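Local structure of similar to yteR (Bacilus subtilis) (Clostridium acetobutylicum, 4WU0) at residues G203-E214 with M269-L280. The protein is a family 105 glycoside hydrolase that probably breaks down unsaturated rhamnogalacturonan fragments derived from pectin. Numbering follows the deposited sequence.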
loop_
_atom_site.group_PDB
_atom_site.type_symbol
_atom_site.label_atom_id
_atom_site.label_comp_id
_atom_site.label_asym_id
_atom_site.label_seq_id
_atom_site.Cartn_x
_atom_site.Cartn_y
_atom_site.Cartn_z
ATOM N N GLY A 203 -3.064 -2.569 6.079
ATOM C CA GLY A 203 -3.519 -1.697 5.005
ATOM C C GLY A 203 -2.875 -2.056 3.667
ATOM O O GLY A 203 -3.553 -2.135 2.650
ATOM N N TRP A 204 -1.561 -2.268 3.653
ATOM C CA TRP A 204 -0.886 -2.666 2.427
ATOM C C TRP A 204 -1.506 -3.933 1.853
ATOM O O TRP A 204 -1.755 -4.032 0.657
ATOM C CB TRP A 204 0.588 -2.949 2.669
ATOM C CG TRP A 204 1.489 -1.737 2.967
ATOM C CD1 TRP A 204 2.405 -1.641 3.983
ATOM C CD2 TRP A 204 1.597 -0.505 2.229
ATOM N NE1 TRP A 204 3.064 -0.448 3.916
ATOM C CE2 TRP A 204 2.577 0.274 2.863
ATOM C CE3 TRP A 204 0.961 0.016 1.099
ATOM C CZ2 TRP A 204 2.925 1.540 2.422
ATOM C CZ3 TRP A 204 1.324 1.270 0.659
ATOM C CH2 TRP A 204 2.301 2.015 1.315
ATOM N N TYR A 205 -1.734 -4.913 2.721
ATOM C CA TYR A 205 -2.203 -6.208 2.255
ATOM C C TYR A 205 -3.627 -6.114 1.699
ATOM O O TYR A 205 -3.923 -6.712 0.655
ATOM C CB TYR A 205 -2.121 -7.264 3.359
ATOM C CG TYR A 205 -2.328 -8.679 2.876
ATOM C CD1 TYR A 205 -1.400 -9.305 2.061
ATOM C CD2 TYR A 205 -3.438 -9.402 3.267
ATOM C CE1 TYR A 205 -1.590 -10.620 1.611
ATOM C CE2 TYR A 205 -3.617 -10.716 2.847
ATOM C CZ TYR A 205 -2.698 -11.306 2.017
ATOM O OH TYR A 205 -2.896 -12.582 1.578
ATOM N N VAL A 206 -4.521 -5.391 2.376
ATOM C CA VAL A 206 -5.876 -5.263 1.823
ATOM C C VAL A 206 -5.940 -4.420 0.545
ATOM O O VAL A 206 -6.694 -4.742 -0.379
ATOM C CB VAL A 206 -6.951 -4.844 2.861
ATOM C CG1 VAL A 206 -7.080 -5.911 3.924
ATOM C CG2 VAL A 206 -6.660 -3.505 3.491
ATOM N N MET A 207 -5.130 -3.370 0.447
ATOM C CA MET A 207 -5.040 -2.653 -0.818
ATOM C C MET A 207 -4.504 -3.559 -1.913
ATOM O O MET A 207 -5.008 -3.537 -3.043
ATOM C CB MET A 207 -4.134 -1.448 -0.741
ATOM C CG MET A 207 -4.199 -0.645 -1.971
ATOM S SD MET A 207 -3.249 0.844 -1.750
ATOM C CE MET A 207 -4.122 1.438 -0.391
ATOM N N ALA A 208 -3.470 -4.316 -1.583
ATOM C CA ALA A 208 -2.846 -5.228 -2.534
ATOM C C ALA A 208 -3.859 -6.225 -3.064
ATOM O O ALA A 208 -3.893 -6.500 -4.264
ATOM C CB ALA A 208 -1.681 -5.945 -1.902
ATOM N N LEU A 209 -4.685 -6.773 -2.174
ATOM C CA LEU A 209 -5.716 -7.708 -2.594
ATOM C C LEU A 209 -6.726 -7.047 -3.536
ATOM O O LEU A 209 -7.006 -7.560 -4.631
ATOM C CB LEU A 209 -6.434 -8.322 -1.387
ATOM C CG LEU A 209 -5.636 -9.350 -0.569
ATOM C CD1 LEU A 209 -6.230 -9.528 0.821
ATOM C CD2 LEU A 209 -5.655 -10.689 -1.284
ATOM N N ALA A 210 -7.279 -5.918 -3.121
ATOM C CA ALA A 210 -8.276 -5.244 -3.932
ATOM C C ALA A 210 -7.723 -4.885 -5.313
ATOM O O ALA A 210 -8.390 -5.076 -6.325
ATOM C CB ALA A 210 -8.801 -3.991 -3.226
ATOM N N ASP A 211 -6.507 -4.361 -5.358
ATOM C CA ASP A 211 -5.926 -3.901 -6.603
ATOM C C ASP A 211 -5.489 -5.071 -7.500
ATOM O O ASP A 211 -5.491 -4.952 -8.737
ATOM C CB ASP A 211 -4.734 -3.004 -6.335
ATOM C CG ASP A 211 -5.101 -1.687 -5.654
ATOM O OD1 ASP A 211 -6.307 -1.334 -5.574
ATOM O OD2 ASP A 211 -4.149 -0.967 -5.243
ATOM N N THR A 212 -5.099 -6.190 -6.891
ATOM C CA THR A 212 -4.695 -7.354 -7.675
ATOM C C THR A 212 -5.908 -8.103 -8.239
ATOM O O THR A 212 -5.948 -8.465 -9.419
ATOM C CB THR A 212 -3.823 -8.303 -6.838
ATOM O OG1 THR A 212 -2.578 -7.658 -6.568
ATOM C CG2 THR A 212 -3.547 -9.612 -7.566
ATOM N N ILE A 213 -6.927 -8.292 -7.409
ATOM C CA ILE A 213 -8.097 -9.015 -7.857
ATOM C C ILE A 213 -8.689 -8.275 -9.048
ATOM O O ILE A 213 -9.164 -8.902 -9.998
ATOM C CB ILE A 213 -9.157 -9.148 -6.734
ATOM C CG1 ILE A 213 -8.617 -9.971 -5.572
ATOM C CG2 ILE A 213 -10.438 -9.801 -7.264
ATOM C CD1 ILE A 213 -9.396 -9.783 -4.267
ATOM N N GLU A 214 -8.658 -6.941 -8.989
ATOM C CA GLU A 214 -9.240 -6.105 -10.036
ATOM C C GLU A 214 -8.680 -6.414 -11.427
ATOM O O GLU A 214 -9.411 -6.352 -12.415
ATOM C CB GLU A 214 -9.063 -4.613 -9.686
ATOM C CG GLU A 214 -9.720 -3.663 -10.678
ATOM C CD GLU A 214 -9.504 -2.189 -10.339
ATOM O OE1 GLU A 214 -8.428 -1.835 -9.799
ATOM O OE2 GLU A 214 -10.415 -1.382 -10.631
ATOM N N MET A 269 -5.966 3.353 4.180
ATOM C CA MET A 269 -5.784 2.182 3.319
ATOM C C MET A 269 -6.937 1.211 3.516
ATOM O O MET A 269 -7.462 0.646 2.544
ATOM C CB MET A 269 -4.489 1.478 3.657
ATOM C CG MET A 269 -3.270 2.216 3.255
ATOM S SD MET A 269 -1.787 1.285 3.658
ATOM C CE MET A 269 -0.573 2.504 3.207
ATOM N N ILE A 270 -7.336 1.037 4.769
ATOM C CA ILE A 270 -8.425 0.110 5.098
ATOM C C ILE A 270 -9.731 0.639 4.518
ATOM O O ILE A 270 -10.524 -0.113 3.957
ATOM C CB ILE A 270 -8.531 -0.095 6.619
ATOM C CG1 ILE A 270 -7.276 -0.814 7.105
ATOM C CG2 ILE A 270 -9.792 -0.863 7.005
ATOM C CD1 ILE A 270 -7.038 -0.772 8.593
ATOM N N VAL A 271 -9.982 1.937 4.669
ATOM C CA VAL A 271 -11.209 2.527 4.128
ATOM C C VAL A 271 -11.257 2.414 2.607
ATOM O O VAL A 271 -12.296 2.115 2.026
ATOM C CB VAL A 271 -11.335 4.000 4.574
ATOM C CG1 VAL A 271 -12.491 4.709 3.838
ATOM C CG2 VAL A 271 -11.572 4.030 6.085
ATOM N N TYR A 272 -10.133 2.647 1.953
ATOM C CA TYR A 272 -10.035 2.478 0.506
ATOM C C TYR A 272 -10.410 1.062 0.100
ATOM O O TYR A 272 -11.188 0.868 -0.823
ATOM C CB TYR A 272 -8.611 2.781 0.064
ATOM C CG TYR A 272 -8.277 2.336 -1.345
ATOM C CD1 TYR A 272 -8.691 3.070 -2.443
ATOM C CD2 TYR A 272 -7.563 1.175 -1.570
ATOM C CE1 TYR A 272 -8.369 2.672 -3.733
ATOM C CE2 TYR A 272 -7.230 0.774 -2.848
ATOM C CZ TYR A 272 -7.623 1.526 -3.919
ATOM O OH TYR A 272 -7.262 1.119 -5.177
ATOM N N ALA A 273 -9.817 0.077 0.761
ATOM C CA ALA A 273 -10.111 -1.318 0.438
ATOM C C ALA A 273 -11.579 -1.688 0.683
ATOM O O ALA A 273 -12.165 -2.456 -0.090
ATOM C CB ALA A 273 -9.177 -2.243 1.203
ATOM N N LEU A 274 -12.167 -1.168 1.758
ATOM C CA LEU A 274 -13.589 -1.406 2.022
ATOM C C LEU A 274 -14.426 -0.856 0.891
ATOM O O LEU A 274 -15.326 -1.532 0.367
ATOM C CB LEU A 274 -14.046 -0.754 3.331
ATOM C CG LEU A 274 -13.512 -1.278 4.656
ATOM C CD1 LEU A 274 -13.979 -0.378 5.807
ATOM C CD2 LEU A 274 -13.975 -2.701 4.898
ATOM N N LEU A 275 -14.161 0.392 0.528
ATOM C CA LEU A 275 -14.950 1.074 -0.484
ATOM C C LEU A 275 -14.785 0.419 -1.849
ATOM O O LEU A 275 -15.757 0.149 -2.549
ATOM C CB LEU A 275 -14.584 2.555 -0.567
ATOM C CG LEU A 275 -15.115 3.411 0.603
ATOM C CD1 LEU A 275 -14.360 4.733 0.646
ATOM C CD2 LEU A 275 -16.616 3.635 0.525
ATOM N N LYS A 276 -13.539 0.170 -2.243
ATOM C CA LYS A 276 -13.285 -0.452 -3.540
ATOM C C LYS A 276 -13.812 -1.881 -3.587
ATOM O O LYS A 276 -14.359 -2.323 -4.598
ATOM C CB LYS A 276 -11.778 -0.448 -3.829
ATOM C CG LYS A 276 -11.422 -1.068 -5.156
ATOM C CD LYS A 276 -10.002 -0.702 -5.598
ATOM C CE LYS A 276 -9.650 -1.298 -6.938
ATOM N NZ LYS A 276 -8.407 -0.711 -7.469
ATOM N N GLY A 277 -13.665 -2.597 -2.474
ATOM C CA GLY A 277 -14.154 -3.966 -2.392
ATOM C C GLY A 277 -15.660 -4.031 -2.568
ATOM O O GLY A 277 -16.173 -4.921 -3.248
ATOM N N VAL A 278 -16.382 -3.079 -1.987
ATOM C CA VAL A 278 -17.827 -3.025 -2.193
ATOM C C VAL A 278 -18.159 -2.681 -3.647
ATOM O O VAL A 278 -19.051 -3.296 -4.258
ATOM C CB VAL A 278 -18.500 -1.999 -1.231
ATOM C CG1 VAL A 278 -19.959 -1.775 -1.608
ATOM C CG2 VAL A 278 -18.376 -2.460 0.223
ATOM N N ARG A 279 -17.453 -1.695 -4.203
ATOM C CA ARG A 279 -17.722 -1.240 -5.563
ATOM C C ARG A 279 -17.577 -2.354 -6.593
ATOM O O ARG A 279 -18.367 -2.454 -7.527
ATOM C CB ARG A 279 -16.799 -0.073 -5.940
ATOM C CG ARG A 279 -16.960 0.365 -7.398
ATOM C CD ARG A 279 -16.226 1.679 -7.715
ATOM N NE ARG A 279 -14.777 1.606 -7.538
ATOM C CZ ARG A 279 -13.931 1.078 -8.418
ATOM N NH1 ARG A 279 -12.629 1.080 -8.180
ATOM N NH2 ARG A 279 -14.373 0.535 -9.555
ATOM N N LEU A 280 -16.556 -3.185 -6.417
ATOM C CA LEU A 280 -16.298 -4.259 -7.361
ATOM C C LEU A 280 -17.055 -5.561 -7.017
ATOM O O LEU A 280 -16.972 -6.547 -7.756
ATOM C CB LEU A 280 -14.794 -4.492 -7.465
ATOM C CG LEU A 280 -14.052 -3.327 -8.140
ATOM C CD1 LEU A 280 -12.563 -3.461 -7.936
ATOM C CD2 LEU A 280 -14.375 -3.242 -9.639
HETATM O O HOH W 1 -12.590 -1.040 -11.817
HETATM O O HOH W 2 -10.311 0.953 -9.980
#
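Fully extended (chi1 -180°), the Lys-276 side chain stretches straight across to Glu-214, whose CG also lies opposite its backbone N (chi1 -176°) and which extends to meet it. Segments 203-214 and 269-279, on helices 199-215 and 264-279 of what is, as in other members of this family, an (alpha/alpha)6 barrel, run roughly parallel, 25° apart, with axes 8.4 Å apart at closest. The pair illustrates how a helix interface can grade from apolar to charged along its length. At the start, Gly-203, with no side chain, lets Met-269 lie against the backbone. Met-269 SD sits over one face of the six-membered ring of Trp-204, a Met-aromatic contact, and CE adds a CH-pi contact 3.4 Å from the centroid of that ring. Tyr-133 of helix 129-146 also meets this indole. Farther on, Ala-273 CB touches Val-206 CG2 at 3.6 Å. The Met-207 and Tyr-272 side chains cross at about a right angle, with Met-207 CG 3.5 Å from Tyr-272 CE2, obliquely to the ring. Beyond them, the buried Asp-211 OD1 accepts two bonds: Tyr-272 OH donates to its syn lone pair at 2.7 Å, and Lys-276 NZ, 2.9 Å away, comes from above the carboxylate plane. The ammonium group is shared in a salt-bridge network, its second acceptor being Glu-214 OE1 at 2.6 Å. At the more open end, Arg-279 forms a salt bridge with Glu-357 of helix 345-360, while Glu-214 OE2 and Arg-279 NH1, of opposite charge, stand 4.1 Å apart, beyond salt-bridge distance.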